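Side-chain contacts in putative carbohydrate metabolism domain-containing protein (Bacteroides vulgatus, PDB 3S30), which is a putative glycoside hydrolase with a galactose-binding-like beta fold that binds a sodium ion and probably acts on or recognises carbohydrate: residues 160-165 and 222-227; 242-247 and 336-341. One frame throughout, in Å; residues are numbered along the deposited sequence.

Contact 1: 160-165 and 222-227. With NA (sodium ion), chain C.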
# COMPACT_ATOMS: atom_id res chain seq x y z
N ASN A 160 -16.01 9.94 -5.11
CA ASN A 160 -15.58 11.15 -5.83
C ASN A 160 -14.30 10.91 -6.63
O ASN A 160 -13.35 11.71 -6.57
CB ASN A 160 -15.42 12.30 -4.85
CG ASN A 160 -16.72 12.66 -4.17
OD1 ASN A 160 -17.78 12.71 -4.81
ND2 ASN A 160 -16.67 12.91 -2.86
N GLY A 161 -14.28 9.80 -7.37
CA GLY A 161 -13.13 9.39 -8.14
C GLY A 161 -13.10 10.09 -9.47
O GLY A 161 -14.00 10.85 -9.79
N ARG A 162 -12.05 9.83 -10.24
CA ARG A 162 -11.88 10.45 -11.56
C ARG A 162 -12.82 9.83 -12.58
O ARG A 162 -13.37 10.54 -13.42
CB ARG A 162 -10.44 10.31 -12.01
CG ARG A 162 -10.12 11.02 -13.30
CD ARG A 162 -8.64 11.02 -13.57
NE ARG A 162 -8.34 11.23 -14.98
CZ ARG A 162 -8.37 10.28 -15.91
NH1 ARG A 162 -8.69 9.02 -15.60
NH2 ARG A 162 -8.07 10.59 -17.16
N THR A 163 -13.02 8.52 -12.49
CA THR A 163 -13.92 7.80 -13.42
C THR A 163 -15.22 7.35 -12.71
O THR A 163 -16.32 7.62 -13.22
CB THR A 163 -13.18 6.59 -14.06
OG1 THR A 163 -11.93 7.04 -14.63
CG2 THR A 163 -14.03 5.94 -15.13
N GLY A 164 -15.08 6.69 -11.56
CA GLY A 164 -16.21 6.31 -10.68
C GLY A 164 -15.83 6.49 -9.22
O GLY A 164 -15.60 7.61 -8.77
N ASN A 165 -15.76 5.39 -8.46
CA ASN A 165 -15.17 5.43 -7.11
C ASN A 165 -13.65 5.45 -7.20
O ASN A 165 -13.08 5.04 -8.22
CB ASN A 165 -15.54 4.20 -6.26
CG ASN A 165 -17.04 3.94 -6.14
OD1 ASN A 165 -17.84 4.86 -5.91
ND2 ASN A 165 -17.42 2.67 -6.25
N VAL A 222 1.52 3.67 -13.52
CA VAL A 222 0.88 4.93 -13.85
C VAL A 222 -0.45 4.99 -13.11
O VAL A 222 -1.07 3.97 -12.87
CB VAL A 222 0.69 5.13 -15.39
CG1 VAL A 222 2.00 4.90 -16.15
CG2 VAL A 222 -0.38 4.22 -15.94
N GLY A 223 -0.86 6.21 -12.75
CA GLY A 223 -2.13 6.45 -12.09
C GLY A 223 -2.31 7.93 -11.83
O GLY A 223 -1.54 8.74 -12.32
N TYR A 224 -3.34 8.27 -11.06
CA TYR A 224 -3.67 9.66 -10.75
C TYR A 224 -3.85 9.79 -9.24
O TYR A 224 -4.36 8.86 -8.62
CB TYR A 224 -4.96 10.08 -11.46
CG TYR A 224 -4.80 10.24 -12.96
CD1 TYR A 224 -4.79 9.12 -13.79
CD2 TYR A 224 -4.67 11.50 -13.55
CE1 TYR A 224 -4.64 9.24 -15.16
CE2 TYR A 224 -4.51 11.64 -14.91
CZ TYR A 224 -4.51 10.51 -15.72
OH TYR A 224 -4.37 10.64 -17.08
N TYR A 225 -3.44 10.92 -8.68
CA TYR A 225 -3.62 11.18 -7.25
C TYR A 225 -4.11 12.61 -6.92
O TYR A 225 -4.06 13.52 -7.75
CB TYR A 225 -2.30 10.90 -6.49
CG TYR A 225 -1.34 12.07 -6.47
CD1 TYR A 225 -0.40 12.24 -7.47
CD2 TYR A 225 -1.37 13.01 -5.44
CE1 TYR A 225 0.48 13.32 -7.46
CE2 TYR A 225 -0.50 14.08 -5.42
CZ TYR A 225 0.42 14.23 -6.43
OH TYR A 225 1.28 15.31 -6.41
N LYS A 226 -4.61 12.74 -5.69
CA LYS A 226 -4.80 14.01 -5.01
C LYS A 226 -4.23 13.80 -3.61
O LYS A 226 -4.32 12.69 -3.07
CB LYS A 226 -6.28 14.39 -4.90
CG LYS A 226 -7.04 14.64 -6.21
CD LYS A 226 -8.45 15.11 -5.91
CE LYS A 226 -9.24 15.42 -7.17
NZ LYS A 226 -10.68 15.78 -6.90
N TYR A 227 -3.65 14.84 -3.02
CA TYR A 227 -3.06 14.74 -1.69
C TYR A 227 -3.18 16.03 -0.94
O TYR A 227 -2.95 17.11 -1.48
CB TYR A 227 -1.58 14.36 -1.76
CG TYR A 227 -0.95 14.07 -0.39
CD1 TYR A 227 -1.38 12.99 0.39
CD2 TYR A 227 0.05 14.87 0.12
CE1 TYR A 227 -0.83 12.73 1.63
CE2 TYR A 227 0.63 14.61 1.35
CZ TYR A 227 0.20 13.53 2.10
OH TYR A 227 0.78 13.29 3.32
NA NA C . -12.12 4.24 -10.27
O HOH W 1 -12.03 13.61 -5.32
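Y224 offers one face of its ring to R162, whose guanidinium lies flat on it with the planes 9° apart. CZ of R162 stands 4.0 Å from the Y224 ring centroid, a cation-pi contact over the face. Closer to the backbone, CD of R162 sits 4.1 Å from the same centroid as a CH-pi partner, while NH2 of R162 reaches outward over the hydroxyl, 3.7 Å from Y224 OH. The arginine spans the distance because CG is anti to its backbone N (chi1 -174°) and the chain runs on extended to NE. Its charge is also engaged by D344 in a salt bridge through NH1. The contact thus lays the loop between strands 155-158 and 166-173 against strand 218-228 of the galactose-binding-like beta fold, at the protein surface. Two residues further along the strand, K226 extends its fully stretched chain toward the start of the loop, where a water accepts from K226 NZ at 3.0 Å and donates to N160 O at 2.6 Å. The far end of the loop meets the sodium ion through N165 O at 2.4 Å, with N105, E107 and D343 completing the site.

Contact 2: 242-247 and 336-341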
# COMPACT_ATOMS: atom_id res chain seq x y z
N ARG A 242 4.86 20.16 10.87
CA ARG A 242 5.59 19.48 9.83
C ARG A 242 4.60 19.01 8.74
O ARG A 242 3.46 18.61 9.02
CB ARG A 242 6.36 18.29 10.39
CG ARG A 242 7.16 17.53 9.35
CD ARG A 242 7.97 16.42 9.98
NE ARG A 242 8.43 15.45 9.00
CZ ARG A 242 9.07 14.31 9.28
NH1 ARG A 242 9.33 13.97 10.54
NH2 ARG A 242 9.47 13.52 8.29
N LYS A 243 5.04 19.11 7.50
CA LYS A 243 4.19 18.81 6.36
C LYS A 243 4.39 17.33 6.02
O LYS A 243 5.47 16.92 5.62
CB LYS A 243 4.55 19.72 5.19
CG LYS A 243 3.45 19.89 4.16
CD LYS A 243 2.30 20.77 4.67
CE LYS A 243 2.71 22.24 4.81
NZ LYS A 243 1.58 23.13 5.20
N ASP A 244 3.33 16.54 6.22
CA ASP A 244 3.35 15.12 5.92
C ASP A 244 3.53 14.89 4.42
O ASP A 244 3.07 15.70 3.60
CB ASP A 244 2.04 14.46 6.38
CG ASP A 244 2.16 12.95 6.59
OD1 ASP A 244 3.26 12.36 6.39
OD2 ASP A 244 1.13 12.35 6.97
N VAL A 245 4.22 13.81 4.07
CA VAL A 245 4.32 13.40 2.67
C VAL A 245 3.86 11.96 2.54
O VAL A 245 3.90 11.19 3.51
CB VAL A 245 5.76 13.62 2.06
CG1 VAL A 245 6.25 15.07 2.31
CG2 VAL A 245 6.79 12.59 2.61
N PHE A 246 3.38 11.63 1.35
CA PHE A 246 2.84 10.31 1.07
C PHE A 246 3.88 9.49 0.32
O PHE A 246 4.90 10.02 -0.10
CB PHE A 246 1.55 10.43 0.25
CG PHE A 246 1.75 10.90 -1.19
CD1 PHE A 246 1.95 9.98 -2.21
CD2 PHE A 246 1.66 12.24 -1.52
CE1 PHE A 246 2.09 10.40 -3.54
CE2 PHE A 246 1.80 12.66 -2.84
CZ PHE A 246 2.02 11.74 -3.85
N ASN A 247 3.61 8.21 0.13
CA ASN A 247 4.51 7.38 -0.67
C ASN A 247 3.74 6.53 -1.66
O ASN A 247 2.63 6.11 -1.39
CB ASN A 247 5.42 6.52 0.23
CG ASN A 247 6.72 6.08 -0.48
OD1 ASN A 247 6.93 6.38 -1.65
ND2 ASN A 247 7.58 5.36 0.23
N PRO A 336 -2.58 12.63 11.30
CA PRO A 336 -3.98 12.29 11.13
C PRO A 336 -4.68 13.26 10.18
O PRO A 336 -4.45 14.47 10.26
CB PRO A 336 -4.55 12.43 12.55
CG PRO A 336 -3.41 12.06 13.42
CD PRO A 336 -2.20 12.67 12.72
N GLY A 337 -5.48 12.73 9.26
CA GLY A 337 -6.22 13.53 8.29
C GLY A 337 -5.54 13.59 6.94
O GLY A 337 -6.16 14.04 5.96
N SER A 338 -4.28 13.15 6.87
CA SER A 338 -3.55 13.15 5.59
C SER A 338 -4.28 12.24 4.64
O SER A 338 -4.49 11.06 4.94
CB SER A 338 -2.10 12.68 5.75
OG SER A 338 -1.29 13.72 6.27
N THR A 339 -4.70 12.80 3.51
CA THR A 339 -5.60 12.13 2.60
C THR A 339 -4.95 11.97 1.23
O THR A 339 -4.62 12.95 0.58
CB THR A 339 -6.94 12.87 2.51
OG1 THR A 339 -7.48 13.02 3.84
CG2 THR A 339 -7.95 12.09 1.65
N LEU A 340 -4.73 10.72 0.82
CA LEU A 340 -4.25 10.41 -0.52
C LEU A 340 -5.39 9.73 -1.25
O LEU A 340 -5.88 8.69 -0.80
CB LEU A 340 -3.03 9.49 -0.48
CG LEU A 340 -2.38 9.10 -1.82
CD1 LEU A 340 -1.75 10.30 -2.54
CD2 LEU A 340 -1.32 8.03 -1.57
N LEU A 341 -5.83 10.33 -2.35
CA LEU A 341 -6.80 9.71 -3.23
C LEU A 341 -6.05 9.17 -4.43
O LEU A 341 -5.17 9.81 -4.95
CB LEU A 341 -7.91 10.71 -3.64
CG LEU A 341 -8.72 11.36 -2.50
CD1 LEU A 341 -9.81 12.29 -3.02
CD2 LEU A 341 -9.33 10.34 -1.55
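The start of strand 339-349, with the residue leading into it, and the loop before strand 247-254 meet in a buried contact made of one polar and one apolar pair, D244 with S338 and F246 with L340. S338 OG donates to D244 OD2 over 2.9 Å, reaching the carboxylate oxygen on its anti side and 22° out of the carboxylate plane. With CG of D244 turned away from the backbone N, chi1 -159°, the carboxylate reaches across to the serine. OD2 is shared further: S326 OG and the backbone N of A335 also hydrogen-bond to it, so three bonds grip one buried oxygen and would be expected to favour the charged carboxylate. The serine is tied in too, its OG being hydrogen-bonded with G230 N. The loop thus packs on strand 339-349, which pairs with 218-228 in the galactose-binding-like beta fold. Two residues on from the polar pair, L340 drives its CD1 methyl onto a face of F246, 3.8 Å from the ring centroid and 13° off the normal, a CH-pi contact over the centre of the ring. The two side chains cross at about a right angle, and CD2 of L340 lies over the same face, out past the rim, 3.9 Å from F246 CD1. Y225 and Y227 also meet the phenylalanine ring with their planes inclined to it, adding to an aromatic cluster round L340. At the first residue of the strand, T339 OG1 donates back to G337 O at 2.7 Å, coming from above the carbonyl plane.

From the N terminus, the loop after strand 155-158 comes first, and contact 1 closes the chain from there to strand 218-228. Contact 2 opens only afterwards, at 242-247, and closes at 336-341, so the two lie in series and neither nest nor cross. Their centres are about 16 Å apart, yet they meet directly because strands 218-228 and 339-349 are antiparallel neighbours: K226 O and L341 N probably form a hydrogen bond at 2.9 Å, and Y227 CD1 packs on T339 O. Contact 1 thereby ties the sodium-binding loop to the strand pair, while contact 2 joins strand 339-349 to the loop entering strand 247-254.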